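Local coordinates for fat acid-binding protein (Eubacterium ventriosum, PDB 3NYI), which probably binds long-chain fatty acids as a DegV-family protein, and holds a bound stearic acid, at residues V88-T94 and C120-Q126; A160-F165 and V223-Y227. The contacts are given in a common frame with arbitrary orientation. Residue numbers count along the deposited sequence, not the author numbering.

Interaction 1. Residues V88-T94 and C120-Q126; sequences VCFTITT and CVIDSKQ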
loop_
_atom_site.group_PDB
_atom_site.type_symbol
_atom_site.label_atom_id
_atom_site.label_comp_id
_atom_site.label_asym_id
_atom_site.label_seq_id
_atom_site.Cartn_x
_atom_site.Cartn_y
_atom_site.Cartn_z
ATOM N N VAL A 88 -12.700 -8.768 -9.012
ATOM C CA VAL A 88 -11.372 -8.248 -9.293
ATOM C C VAL A 88 -10.605 -8.065 -7.999
ATOM O O VAL A 88 -11.049 -7.356 -7.104
ATOM C CB VAL A 88 -11.425 -6.878 -10.017
ATOM C CG1 VAL A 88 -10.035 -6.478 -10.430
ATOM C CG2 VAL A 88 -12.333 -6.962 -11.231
ATOM N N CYS A 89 -9.436 -8.690 -7.910
ATOM C CA CYS A 89 -8.699 -8.741 -6.656
ATOM C C CYS A 89 -7.286 -8.157 -6.775
ATOM O O CYS A 89 -6.490 -8.639 -7.577
ATOM C CB CYS A 89 -8.633 -10.197 -6.181
ATOM S SG CYS A 89 -7.711 -10.434 -4.658
ATOM N N PHE A 90 -6.982 -7.134 -5.969
ATOM C CA PHE A 90 -5.651 -6.505 -5.958
ATOM C C PHE A 90 -4.819 -6.980 -4.771
ATOM O O PHE A 90 -5.325 -7.122 -3.662
ATOM C CB PHE A 90 -5.770 -4.984 -5.849
ATOM C CG PHE A 90 -6.443 -4.345 -7.012
ATOM C CD1 PHE A 90 -5.691 -3.780 -8.035
ATOM C CD2 PHE A 90 -7.831 -4.290 -7.085
ATOM C CE1 PHE A 90 -6.309 -3.178 -9.118
ATOM C CE2 PHE A 90 -8.458 -3.686 -8.163
ATOM C CZ PHE A 90 -7.697 -3.131 -9.184
ATOM N N THR A 91 -3.530 -7.200 -4.996
ATOM C CA THR A 91 -2.659 -7.606 -3.906
ATOM C C THR A 91 -1.453 -6.702 -3.860
ATOM O O THR A 91 -1.141 -5.997 -4.830
ATOM C CB THR A 91 -2.140 -9.056 -4.068
ATOM O OG1 THR A 91 -1.219 -9.115 -5.162
ATOM C CG2 THR A 91 -3.279 -10.008 -4.342
ATOM N N ILE A 92 -0.776 -6.738 -2.721
ATOM C CA ILE A 92 0.503 -6.061 -2.567
ATOM C C ILE A 92 1.478 -6.607 -3.626
ATOM O O ILE A 92 1.315 -7.738 -4.106
ATOM C CB ILE A 92 1.041 -6.304 -1.133
ATOM C CG1 ILE A 92 2.211 -5.364 -0.798
ATOM C CG2 ILE A 92 1.437 -7.795 -0.948
ATOM C CD1 ILE A 92 2.691 -5.469 0.688
ATOM N N THR A 93 2.482 -5.811 -3.996
ATOM C CA THR A 93 3.510 -6.256 -4.947
ATOM C C THR A 93 4.072 -7.647 -4.643
ATOM O O THR A 93 4.376 -7.973 -3.497
ATOM C CB THR A 93 4.692 -5.260 -5.040
ATOM O OG1 THR A 93 5.721 -5.819 -5.866
ATOM C CG2 THR A 93 5.262 -4.962 -3.666
ATOM N N THR A 94 4.214 -8.466 -5.684
ATOM C CA THR A 94 4.744 -9.818 -5.527
ATOM C C THR A 94 6.174 -9.800 -5.034
ATOM O O THR A 94 6.673 -10.809 -4.551
ATOM C CB THR A 94 4.762 -10.588 -6.860
ATOM O OG1 THR A 94 5.354 -9.758 -7.867
ATOM C CG2 THR A 94 3.373 -10.956 -7.278
ATOM N N CYS A 120 -10.504 -12.073 -11.614
ATOM C CA CYS A 120 -9.277 -11.469 -12.119
ATOM C C CYS A 120 -8.366 -11.084 -10.941
ATOM O O CYS A 120 -8.766 -10.311 -10.074
ATOM C CB CYS A 120 -9.611 -10.234 -12.966
ATOM S SG CYS A 120 -8.155 -9.280 -13.430
ATOM N N VAL A 121 -7.161 -11.644 -10.893
ATOM C CA VAL A 121 -6.240 -11.361 -9.785
ATOM C C VAL A 121 -5.132 -10.465 -10.319
ATOM O O VAL A 121 -4.506 -10.779 -11.330
ATOM C CB VAL A 121 -5.641 -12.652 -9.180
ATOM C CG1 VAL A 121 -4.611 -12.321 -8.085
ATOM C CG2 VAL A 121 -6.750 -13.534 -8.618
ATOM N N ILE A 122 -4.916 -9.339 -9.648
ATOM C CA ILE A 122 -3.931 -8.368 -10.090
ATOM C C ILE A 122 -2.822 -8.146 -9.066
ATOM O O ILE A 122 -3.085 -7.758 -7.923
ATOM C CB ILE A 122 -4.598 -7.005 -10.378
ATOM C CG1 ILE A 122 -5.648 -7.138 -11.493
ATOM C CG2 ILE A 122 -3.537 -5.937 -10.697
ATOM C CD1 ILE A 122 -6.568 -5.941 -11.591
ATOM N N ASP A 123 -1.585 -8.392 -9.487
ATOM C CA ASP A 123 -0.395 -7.926 -8.765
ATOM C C ASP A 123 -0.321 -6.406 -8.921
ATOM O O ASP A 123 0.094 -5.895 -9.964
ATOM C CB ASP A 123 0.855 -8.578 -9.380
ATOM C CG ASP A 123 2.172 -8.034 -8.807
ATOM O OD1 ASP A 123 2.170 -7.328 -7.773
ATOM O OD2 ASP A 123 3.227 -8.319 -9.415
ATOM N N SER A 124 -0.737 -5.670 -7.901
ATOM C CA SER A 124 -0.803 -4.213 -8.024
ATOM C C SER A 124 0.552 -3.556 -8.312
ATOM O O SER A 124 0.597 -2.458 -8.866
ATOM C CB SER A 124 -1.395 -3.587 -6.753
ATOM O OG SER A 124 -0.435 -3.511 -5.710
ATOM N N LYS A 125 1.632 -4.238 -7.926
ATOM C CA LYS A 125 2.995 -3.703 -7.931
ATOM C C LYS A 125 3.152 -2.525 -6.974
ATOM O O LYS A 125 4.138 -1.794 -7.039
ATOM C CB LYS A 125 3.451 -3.291 -9.356
ATOM C CG LYS A 125 3.267 -4.401 -10.385
ATOM C CD LYS A 125 3.895 -4.061 -11.737
ATOM C CE LYS A 125 5.416 -4.034 -11.647
ATOM N NZ LYS A 125 6.062 -3.836 -12.989
ATOM N N GLN A 126 2.183 -2.350 -6.082
ATOM C CA GLN A 126 2.217 -1.254 -5.117
ATOM C C GLN A 126 2.132 -1.769 -3.674
ATOM O O GLN A 126 2.209 -2.979 -3.406
ATOM C CB GLN A 126 1.016 -0.330 -5.354
ATOM C CG GLN A 126 0.704 -0.045 -6.823
ATOM C CD GLN A 126 1.873 0.590 -7.591
ATOM O OE1 GLN A 126 2.655 1.360 -7.040
ATOM N NE2 GLN A 126 1.980 0.263 -8.885
HETATM O O HOH W 1 5.499 -6.411 -8.557
#
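Three backbone hydrogen bonds tie the parallel strands together: C89 N to C120 O (2.8 Å), I122 N to C89 O (2.7 Å) and T91 N to I122 O (3.0 Å). C89 thus both donates and accepts, as a parallel ladder requires. Towards the C-terminal ends of the strands, side chains join in. T91 O accepts from S124 N (3.1 Å) and from the hydroxyl S124 OG (2.7 Å). S124 OG also accepts from Q126 N (2.9 Å), an ST turn; a short hydroxyl side chain close to the backbone suits this donor-and-acceptor role. D123 OD1 receives K125 N (3.1 Å), an Asx turn. The same carboxylate reaches across: D123 OD1 accepts from T94 N (3.1 Å) and D123 OD2 from T94 OG1 (3.0 Å), so one aspartate orders both loops. T93 N to Q126 O (2.9 Å) adds a last backbone bond, and a water bridges T93 OG1 and D123 OD2, though T93 OG1 also bonds to G202.

Packing follows on the face carrying V88, F90, C120 and I122. I122 CD1 lies 3.7 Å from V88 CG1 and 4.2 Å from the F90 ring centroid, an off-centre CH-pi contact.

Helix 99-113 completes a beta-alpha-beta unit with these strands and covers the C89, T91, V121 and D123 face, where Y100 meets T91 and D123. Against the other face lie helices 128-143 and 148-161, F138 meeting F90 edge-to-face. Strand 6-10 pairs with the other edge of 88-91; its D10 accepts from I92 N, whose side chain lies about 4 Å from the bound stearic acid.

Interaction 2. Residues A160-F165 and V223-Y227; sequences ASARIF and VAKKY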
loop_
_atom_site.group_PDB
_atom_site.type_symbol
_atom_site.label_atom_id
_atom_site.label_comp_id
_atom_site.label_asym_id
_atom_site.label_seq_id
_atom_site.Cartn_x
_atom_site.Cartn_y
_atom_site.Cartn_z
ATOM N N ALA A 160 2.781 1.807 -13.677
ATOM C CA ALA A 160 4.106 2.364 -13.972
ATOM C C ALA A 160 4.281 3.800 -13.444
ATOM O O ALA A 160 5.397 4.224 -13.119
ATOM C CB ALA A 160 4.380 2.310 -15.471
ATOM N N SER A 161 3.178 4.540 -13.350
ATOM C CA SER A 161 3.231 5.949 -12.967
ATOM C C SER A 161 3.245 6.119 -11.459
ATOM O O SER A 161 3.632 7.177 -10.959
ATOM C CB SER A 161 2.036 6.723 -13.540
ATOM O OG SER A 161 0.867 6.489 -12.752
ATOM N N ALA A 162 2.819 5.087 -10.721
ATOM C CA ALA A 162 2.709 5.208 -9.279
ATOM C C ALA A 162 4.062 5.373 -8.600
ATOM O O ALA A 162 5.044 4.726 -8.984
ATOM C CB ALA A 162 1.950 3.955 -8.670
ATOM N N ARG A 163 4.119 6.219 -7.572
ATOM C CA ARG A 163 5.335 6.354 -6.759
ATOM C C ARG A 163 4.973 6.536 -5.295
ATOM O O ARG A 163 4.001 7.220 -4.980
ATOM C CB ARG A 163 6.142 7.598 -7.149
ATOM C CG ARG A 163 6.740 7.619 -8.550
ATOM C CD ARG A 163 7.831 6.554 -8.688
ATOM N NE ARG A 163 8.505 6.684 -9.979
ATOM C CZ ARG A 163 8.059 6.165 -11.109
ATOM N NH1 ARG A 163 6.932 5.456 -11.115
ATOM N NH2 ARG A 163 8.741 6.351 -12.235
ATOM N N ILE A 164 5.785 5.981 -4.398
ATOM C CA ILE A 164 5.745 6.421 -3.013
ATOM C C ILE A 164 7.064 7.090 -2.704
ATOM O O ILE A 164 8.123 6.566 -3.048
ATOM C CB ILE A 164 5.577 5.256 -1.982
ATOM C CG1 ILE A 164 4.418 4.341 -2.351
ATOM C CG2 ILE A 164 5.366 5.851 -0.580
ATOM C CD1 ILE A 164 4.221 3.151 -1.362
ATOM N N PHE A 165 6.999 8.235 -2.037
ATOM C CA PHE A 165 8.184 8.925 -1.560
ATOM C C PHE A 165 8.063 9.022 -0.051
ATOM O O PHE A 165 7.097 9.579 0.454
ATOM C CB PHE A 165 8.237 10.335 -2.167
ATOM C CG PHE A 165 8.248 10.341 -3.663
ATOM C CD1 PHE A 165 9.409 10.026 -4.352
ATOM C CD2 PHE A 165 7.093 10.629 -4.388
ATOM C CE1 PHE A 165 9.432 10.010 -5.754
ATOM C CE2 PHE A 165 7.107 10.618 -5.780
ATOM C CZ PHE A 165 8.284 10.305 -6.462
ATOM N N VAL A 223 12.195 15.264 -3.548
ATOM C CA VAL A 223 12.232 14.158 -4.490
ATOM C C VAL A 223 10.880 13.990 -5.212
ATOM O O VAL A 223 10.825 13.715 -6.419
ATOM C CB VAL A 223 12.611 12.827 -3.792
ATOM C CG1 VAL A 223 12.443 11.689 -4.755
ATOM C CG2 VAL A 223 14.047 12.889 -3.298
ATOM N N ALA A 224 9.784 14.150 -4.481
ATOM C CA ALA A 224 8.473 14.015 -5.115
ATOM C C ALA A 224 8.278 15.160 -6.114
ATOM O O ALA A 224 7.736 14.961 -7.195
ATOM C CB ALA A 224 7.375 14.042 -4.092
ATOM N N LYS A 225 8.713 16.351 -5.726
ATOM C CA LYS A 225 8.487 17.547 -6.544
ATOM C C LYS A 225 9.163 17.417 -7.906
ATOM O O LYS A 225 8.571 17.747 -8.938
ATOM C CB LYS A 225 8.959 18.799 -5.830
ATOM C CG LYS A 225 8.740 20.083 -6.670
ATOM C CD LYS A 225 9.158 21.342 -5.918
ATOM C CE LYS A 225 9.204 22.564 -6.860
ATOM N NZ LYS A 225 7.998 22.622 -7.741
ATOM N N LYS A 226 10.390 16.908 -7.895
ATOM C CA LYS A 226 11.132 16.633 -9.115
ATOM C C LYS A 226 10.381 15.666 -10.035
ATOM O O LYS A 226 10.276 15.885 -11.235
ATOM C CB LYS A 226 12.517 16.080 -8.764
ATOM C CG LYS A 226 13.342 15.645 -9.962
ATOM C CD LYS A 226 14.680 15.042 -9.525
ATOM C CE LYS A 226 15.550 14.695 -10.729
ATOM N NZ LYS A 226 15.851 15.909 -11.537
ATOM N N TYR A 227 9.859 14.580 -9.475
ATOM C CA TYR A 227 9.112 13.628 -10.269
ATOM C C TYR A 227 7.819 14.234 -10.831
ATOM O O TYR A 227 7.486 14.047 -12.010
ATOM C CB TYR A 227 8.773 12.395 -9.409
ATOM C CG TYR A 227 7.919 11.389 -10.128
ATOM C CD1 TYR A 227 8.480 10.531 -11.070
ATOM C CD2 TYR A 227 6.552 11.288 -9.868
ATOM C CE1 TYR A 227 7.705 9.597 -11.745
ATOM C CE2 TYR A 227 5.758 10.334 -10.535
ATOM C CZ TYR A 227 6.347 9.499 -11.473
ATOM O OH TYR A 227 5.595 8.549 -12.142
#
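A single hydrogen bond joins the two segments directly: Y227 OH donates to S161 O at 2.7 Å. A tyrosine suits this place because its ring can span the gap from helix 213-231 and its hydroxyl can still satisfy a carbonyl at the end of helix 148-161. R163 works on the same turn from within its own segment, R163 NH1 donating to A160 O (2.8 Å) and A162 O (2.9 Å), so the guanidinium secures the passage from helix to strand.

Aromatic contacts use the long arginine side chain as well. R163 CG sits 3.6 Å from the Y227 ring centroid and nearly above it, a CH-pi contact, while Y227 CE1 lies over a face of the guanidinium, 3.4 Å from R163 NH2. F165 is covered in a similar way by the helix backbone: A224 CA is 3.7 Å from the F165 ring centroid, close to the ring normal. The small alanine lets the helix come this near. The F165 and Y227 rings meet obliquely, with centroids 5.8 Å apart.

Apolar contacts complete the F165 environment. V223 CG1 touches F165 CD1 (3.5 Å), A224 CB touches F165 CD2 (3.4 Å) and Y227 CB touches F165 CZ (3.6 Å). V223, A224 and Y227, spaced i, i+1 and i+4, present one side of the helix to the strand, while K225 points away.

Strands 194-200 and 285-291 flank 163-167 and contribute I198, L287 and V289 to the same layer. This is helix-on-sheet packing, helix 213-231 covering a mixed, mostly antiparallel sheet: F165 and R163 face the helix, whereas I164 faces oppositely and touches stearic acid.

Overall arrangement
Interaction 1 belongs to the sheet containing strands 6-10, 87-91 and 119-123, interaction 2 to the second mixed sheet, and their centres lie about 20 Å apart. Helices 128-143 and 148-161 connect them along the chain, and the segments themselves touch where Q126 OE1 approaches A162 CB at 3.1 Å. The bound stearic acid relates to both: the side chain of I92 is about 4 Å from it at the nearest atoms, and I164 touches it directly, whereas F165, turned toward helix 213-231, stays about 8 Å away. Segments 88-94 and 160-165 thus each bring an isoleucine to a lipid site between the two sheets, consistent with fatty-acid binding.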